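Local coordinates for protein ferulic acid decarboxylase 1 (Candida dubliniensis, PDB 4ZAD) that probably catalyses the reversible decarboxylation of aromatic acrylic acids such as cinnamic, p-coumaric and ferulic acid to their vinyl derivatives, with a bound prenylated flavin and manganese, at residues G36-K41 and A48-N53; P319-N322 and T327-T330. One frame throughout, in Å; residues are numbered along the deposited sequence.

Contact 1: G36-K41 and A48-N53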
loop_
_atom_site.group_PDB
_atom_site.type_symbol
_atom_site.label_atom_id
_atom_site.label_comp_id
_atom_site.label_asym_id
_atom_site.label_seq_id
_atom_site.Cartn_x
_atom_site.Cartn_y
_atom_site.Cartn_z
ATOM N N GLY A 36 -13.224 11.557 20.503
ATOM C CA GLY A 36 -12.298 10.740 19.754
ATOM C C GLY A 36 -12.917 9.874 18.666
ATOM O O GLY A 36 -12.327 9.711 17.599
ATOM N N ALA A 37 -14.079 9.284 18.927
ATOM C CA ALA A 37 -14.762 8.518 17.871
ATOM C C ALA A 37 -15.100 9.450 16.745
ATOM O O ALA A 37 -14.836 9.126 15.595
ATOM C CB ALA A 37 -16.014 7.847 18.361
ATOM N N ILE A 38 -15.689 10.599 17.050
ATOM C CA ILE A 38 -16.153 11.481 15.972
ATOM C C ILE A 38 -14.934 11.869 15.096
ATOM O O ILE A 38 -14.849 11.499 13.898
ATOM C CB ILE A 38 -16.932 12.711 16.518
ATOM C CG1 ILE A 38 -18.253 12.278 17.194
ATOM C CG2 ILE A 38 -17.289 13.646 15.442
ATOM C CD1 ILE A 38 -18.675 13.210 18.242
ATOM N N THR A 39 -13.953 12.517 15.727
ATOM C CA THR A 39 -12.779 12.968 15.034
ATOM C C THR A 39 -12.214 11.847 14.176
ATOM O O THR A 39 -11.884 12.072 13.002
ATOM C CB THR A 39 -11.697 13.596 16.001
ATOM O OG1 THR A 39 -11.390 12.715 17.070
ATOM C CG2 THR A 39 -12.182 14.924 16.579
ATOM N N ARG A 40 -12.109 10.649 14.732
ATOM C CA ARG A 40 -11.646 9.499 13.975
ATOM C C ARG A 40 -12.437 9.189 12.712
ATOM O O ARG A 40 -11.855 8.820 11.703
ATOM C CB ARG A 40 -11.660 8.252 14.843
ATOM C CG ARG A 40 -10.325 8.037 15.521
ATOM C CD ARG A 40 -9.348 7.678 14.463
ATOM N NE ARG A 40 -8.131 8.457 14.517
ATOM C CZ ARG A 40 -7.192 8.389 13.581
ATOM N NH1 ARG A 40 -7.358 7.589 12.537
ATOM N NH2 ARG A 40 -6.084 9.103 13.694
ATOM N N LYS A 41 -13.757 9.284 12.789
ATOM C CA LYS A 41 -14.592 9.020 11.657
ATOM C C LYS A 41 -14.411 10.175 10.632
ATOM O O LYS A 41 -14.323 9.925 9.427
ATOM C CB LYS A 41 -16.035 8.830 12.119
ATOM C CG LYS A 41 -16.979 8.390 11.018
ATOM C CD LYS A 41 -18.233 7.631 11.511
ATOM C CE LYS A 41 -18.937 6.907 10.287
ATOM N NZ LYS A 41 -20.337 6.296 10.489
ATOM N N ALA A 48 -15.575 16.992 7.060
ATOM C CA ALA A 48 -15.263 18.316 7.561
ATOM C C ALA A 48 -14.768 18.278 9.020
ATOM O O ALA A 48 -15.099 17.387 9.799
ATOM C CB ALA A 48 -16.489 19.250 7.417
ATOM N N ALA A 49 -13.967 19.274 9.366
ATOM C CA ALA A 49 -13.407 19.365 10.704
ATOM C C ALA A 49 -14.559 19.721 11.618
ATOM O O ALA A 49 -15.286 20.654 11.318
ATOM C CB ALA A 49 -12.311 20.448 10.768
ATOM N N PRO A 50 -14.725 18.980 12.727
ATOM C CA PRO A 50 -15.783 19.289 13.671
ATOM C C PRO A 50 -15.379 20.306 14.741
ATOM O O PRO A 50 -14.417 20.113 15.478
ATOM C CB PRO A 50 -16.085 17.930 14.306
ATOM C CG PRO A 50 -14.817 17.216 14.273
ATOM C CD PRO A 50 -14.041 17.727 13.083
ATOM N N LEU A 51 -16.118 21.394 14.793
ATOM C CA LEU A 51 -16.102 22.279 15.913
ATOM C C LEU A 51 -17.178 21.794 16.916
ATOM O O LEU A 51 -18.372 21.713 16.598
ATOM C CB LEU A 51 -16.365 23.691 15.428
ATOM C CG LEU A 51 -16.252 24.832 16.429
ATOM C CD1 LEU A 51 -14.983 24.782 17.261
ATOM C CD2 LEU A 51 -16.370 26.166 15.666
ATOM N N PHE A 52 -16.739 21.440 18.117
ATOM C CA PHE A 52 -17.626 20.981 19.154
ATOM C C PHE A 52 -17.958 22.150 20.035
ATOM O O PHE A 52 -17.134 22.544 20.853
ATOM C CB PHE A 52 -16.933 19.952 20.020
ATOM C CG PHE A 52 -16.620 18.695 19.328
ATOM C CD1 PHE A 52 -15.413 18.530 18.709
ATOM C CD2 PHE A 52 -17.538 17.659 19.305
ATOM C CE1 PHE A 52 -15.126 17.368 18.079
ATOM C CE2 PHE A 52 -17.247 16.500 18.691
ATOM C CZ PHE A 52 -16.038 16.350 18.072
ATOM N N ASN A 53 -19.164 22.698 19.868
ATOM C CA ASN A 53 -19.630 23.823 20.682
ATOM C C ASN A 53 -20.283 23.400 22.010
ATOM O O ASN A 53 -20.348 24.192 22.941
ATOM C CB ASN A 53 -20.630 24.678 19.909
ATOM C CG ASN A 53 -20.055 25.307 18.639
ATOM O OD1 ASN A 53 -20.801 25.523 17.676
ATOM N ND2 ASN A 53 -18.760 25.636 18.635
#

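Contact 2: P319-N322 and T327-T330. With 4LU (1-deoxy-5-O-phosphono-1-(3,3,4,5-tetramethyl-9,11-dioxo-2,3,8,9,10,11-hexahydro-7H-quinolino[1,8-fg]pteridin-12-ium-7-y l)-D-ribitol), chain E.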
loop_
_atom_site.group_PDB
_atom_site.type_symbol
_atom_site.label_atom_id
_atom_site.label_comp_id
_atom_site.label_asym_id
_atom_site.label_seq_id
_atom_site.Cartn_x
_atom_site.Cartn_y
_atom_site.Cartn_z
ATOM N N PRO A 319 -7.839 23.270 19.901
ATOM C CA PRO A 319 -7.572 22.260 18.916
ATOM C C PRO A 319 -7.016 21.007 19.563
ATOM O O PRO A 319 -6.449 21.044 20.666
ATOM C CB PRO A 319 -6.569 22.906 18.012
ATOM C CG PRO A 319 -5.864 23.883 18.867
ATOM C CD PRO A 319 -6.801 24.311 19.918
ATOM N N ILE A 320 -7.200 19.901 18.846
ATOM C CA ILE A 320 -7.031 18.556 19.373
ATOM C C ILE A 320 -6.520 17.710 18.197
ATOM O O ILE A 320 -6.917 17.953 17.066
ATOM C CB ILE A 320 -8.443 18.110 19.963
ATOM C CG1 ILE A 320 -8.609 18.638 21.410
ATOM C CG2 ILE A 320 -8.762 16.621 19.846
ATOM C CD1 ILE A 320 -7.569 18.099 22.471
ATOM N N SER A 321 -5.592 16.786 18.470
ATOM C CA SER A 321 -5.249 15.673 17.557
ATOM C C SER A 321 -5.374 14.293 18.222
ATOM O O SER A 321 -4.899 14.059 19.331
ATOM C CB SER A 321 -3.848 15.808 16.981
ATOM O OG SER A 321 -3.497 14.664 16.227
ATOM N N ASN A 322 -5.986 13.368 17.502
ATOM C CA ASN A 322 -6.355 12.082 18.047
ATOM C C ASN A 322 -5.718 11.060 17.155
ATOM O O ASN A 322 -6.319 10.639 16.173
ATOM C CB ASN A 322 -7.873 11.953 18.068
ATOM C CG ASN A 322 -8.349 10.664 18.678
ATOM O OD1 ASN A 322 -7.645 10.028 19.476
ATOM N ND2 ASN A 322 -9.565 10.252 18.292
ATOM N N THR A 327 -5.266 8.538 7.883
ATOM C CA THR A 327 -4.297 9.655 8.050
ATOM C C THR A 327 -4.729 10.824 8.990
ATOM O O THR A 327 -5.892 11.192 9.041
ATOM C CB THR A 327 -3.586 10.098 6.665
ATOM O OG1 THR A 327 -3.549 11.530 6.553
ATOM C CG2 THR A 327 -4.225 9.509 5.447
ATOM N N ASP A 328 -3.773 11.355 9.760
ATOM C CA ASP A 328 -4.036 12.354 10.812
ATOM C C ASP A 328 -2.829 13.245 10.987
ATOM O O ASP A 328 -1.850 13.035 10.302
ATOM C CB ASP A 328 -4.527 11.720 12.144
ATOM C CG ASP A 328 -3.450 10.955 12.930
ATOM O OD1 ASP A 328 -2.511 11.558 13.488
ATOM O OD2 ASP A 328 -3.591 9.738 13.091
ATOM N N GLU A 329 -2.897 14.253 11.859
ATOM C CA GLU A 329 -1.764 15.169 12.085
ATOM C C GLU A 329 -0.460 14.458 12.394
ATOM O O GLU A 329 0.600 15.000 12.108
ATOM C CB GLU A 329 -1.998 16.136 13.260
ATOM C CG GLU A 329 -3.170 17.113 13.137
ATOM C CD GLU A 329 -4.527 16.435 13.282
ATOM O OE1 GLU A 329 -4.649 15.434 14.035
ATOM O OE2 GLU A 329 -5.465 16.931 12.623
ATOM N N THR A 330 -0.490 13.283 13.009
ATOM C CA THR A 330 0.781 12.602 13.280
ATOM C C THR A 330 1.314 11.985 11.989
ATOM O O THR A 330 2.344 11.317 11.988
ATOM C CB THR A 330 0.684 11.527 14.375
ATOM O OG1 THR A 330 -0.299 10.533 14.022
ATOM C CG2 THR A 330 0.304 12.159 15.681
HETATM C C9 4LU E . 3.565 16.037 16.710
HETATM C C8 4LU E . 2.247 16.470 16.517
HETATM C C7 4LU E . 1.225 16.060 17.384
HETATM C C10 4LU E . 5.662 14.846 19.502
HETATM C C6 4LU E . 1.569 15.089 18.462
HETATM N N3 4LU E . 6.381 13.890 21.957
HETATM C C2 4LU E . 7.302 14.468 21.176
HETATM C C13 4LU E . 0.302 15.794 20.343
HETATM C C5 4LU E . 0.557 14.627 19.419
HETATM C C1 4LU E . 2.441 13.304 20.422
HETATM O O2 4LU E . 8.452 14.558 21.623
HETATM N N1 4LU E . 6.948 14.940 19.955
HETATM C C4 4LU E . 5.101 13.752 21.555
HETATM O O4 4LU E . 4.351 13.192 22.390
HETATM C C4A 4LU E . 4.702 14.213 20.322
HETATM N N5 4LU E . 3.347 13.790 19.622
HETATM C C3 4LU E . 1.101 13.672 20.370
HETATM C C12 4LU E . -0.765 14.200 18.790
HETATM C C5A 4LU E . 2.977 14.630 18.585
HETATM C C7M 4LU E . -0.202 16.519 17.233
HETATM C C8M 4LU E . 2.007 17.427 15.378
HETATM C C9A 4LU E . 3.973 15.267 17.810
HETATM N N10 4LU E . 5.331 15.347 18.279
HETATM C "C1'" 4LU E . 6.454 15.406 17.332
HETATM C "C2'" 4LU E . 7.153 16.753 17.515
HETATM O "O2'" 4LU E . 6.151 17.790 17.536
HETATM C "C3'" 4LU E . 8.202 17.021 16.428
HETATM O "O3'" 4LU E . 9.254 16.036 16.512
HETATM C "C4'" 4LU E . 8.814 18.434 16.539
HETATM O "O4'" 4LU E . 9.997 18.502 15.737
HETATM C "C5'" 4LU E . 9.219 18.769 17.984
HETATM O "O5'" 4LU E . 9.838 20.033 18.122
HETATM P P 4LU E . 11.402 20.225 18.320
HETATM O O2P 4LU E . 11.397 21.722 18.628
HETATM O O3P 4LU E . 11.988 19.779 16.963
HETATM O O1P 4LU E . 11.804 19.314 19.461
#

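Contact 1: G36-K41 and A48-N53
Ile38 and Phe52 approach from opposite directions, with the isoleucine at the edge of the ring, where helix 34-45 packs on strand 49-52, within a beta-alpha-beta unit whose first strand, 22-25, runs parallel to 49-52. Between these two segments the helix meets the strand through four side chains, Ile38, Thr39, Pro50 and Phe52. Packing is tightest at the Phe52 ring: Ile38 CD1 lies in the ring plane, 3.6 Å from Phe52 CE2, while Ile38 CG2 comes within 4.0 Å of Phe52 CZ. With Phe52 CG anti to its carbonyl carbon (chi1 -67°), the ring extends toward the helix. Val29 also touches both Ile38 and Phe52. Contact is looser at Pro50, which Thr39 crosses at about a right angle with its methyl. The Thr39 hydroxyl contributes nothing across the gap, bonding instead to Val35 O within its own helix. At the partly exposed end, Lys41 and Ala48 do not touch each other; the second subunit reaches both, its Trp508 making a cation-pi contact with Lys41 and its Tyr512 hydrogen-bonding to Ala48 O. The Thr39 methyl serves both strand residues: CG2 lies 4.1 Å from Phe52 CE1 and 4.2 Å from Pro50 CG.

Contact 2: P319-N322 and T327-T330
Ser321 and Glu329 are joined by a bond of uncommon form: the hydroxyl OG donates to Glu329 OE1 at 2.6 Å from the anti side of the carboxylate, 22° out of its plane. It is the one hydrogen bond between 319-322 and 327-330, the latter holding the start of helix 329-332, where Asp328 is the N-cap. Ser321 OG stands anti to the backbone N (chi1 174°), and the Glu329 chain bends at chi2, which brings OE1 to the Ser321 hydroxyl. The buried carboxylate is gripped further by Tyr43 OH at OE1 and by Gly75 N at OE2, which should fix its rotation. On the helix side, Asp328 OD1 accepts from Thr330 N at 2.7 Å, with an N-H...O angle of 155°, the capping bond at the start of the helix. The arrangement forms part of the wall of the prenylated-flavin pocket, and the polar bonds lie beside the apolar groups that touch the cofactor. Ser321 CB touches the cofactor methyl C7M at 3.7 Å, and Thr330 meets the prenyl-derived part through its own methyl, CG2 to C12, at 3.9 Å.

In the fold
Contact 1 closes before contact 2 opens along the chain, yet their centres lie only 11 Å apart. They share a mixed four-stranded sheet: strand 49-52 of contact 1 is separated by strand 69-71 from the edge strand 317-319, which leads into the loop of contact 2. Helix 34-45 bridges them more directly. While Ile38 and Thr39 face the strand, Arg40 reaches contact 2, where its NH2 forms a salt bridge with Asp328 OD2 at 2.6 Å and a probable hydrogen bond with Asn322 O. A helix from the N-terminal part of the chain, packed on a sheet completed by strand 317-319, thus connects directly to residues beside the cofactor pocket.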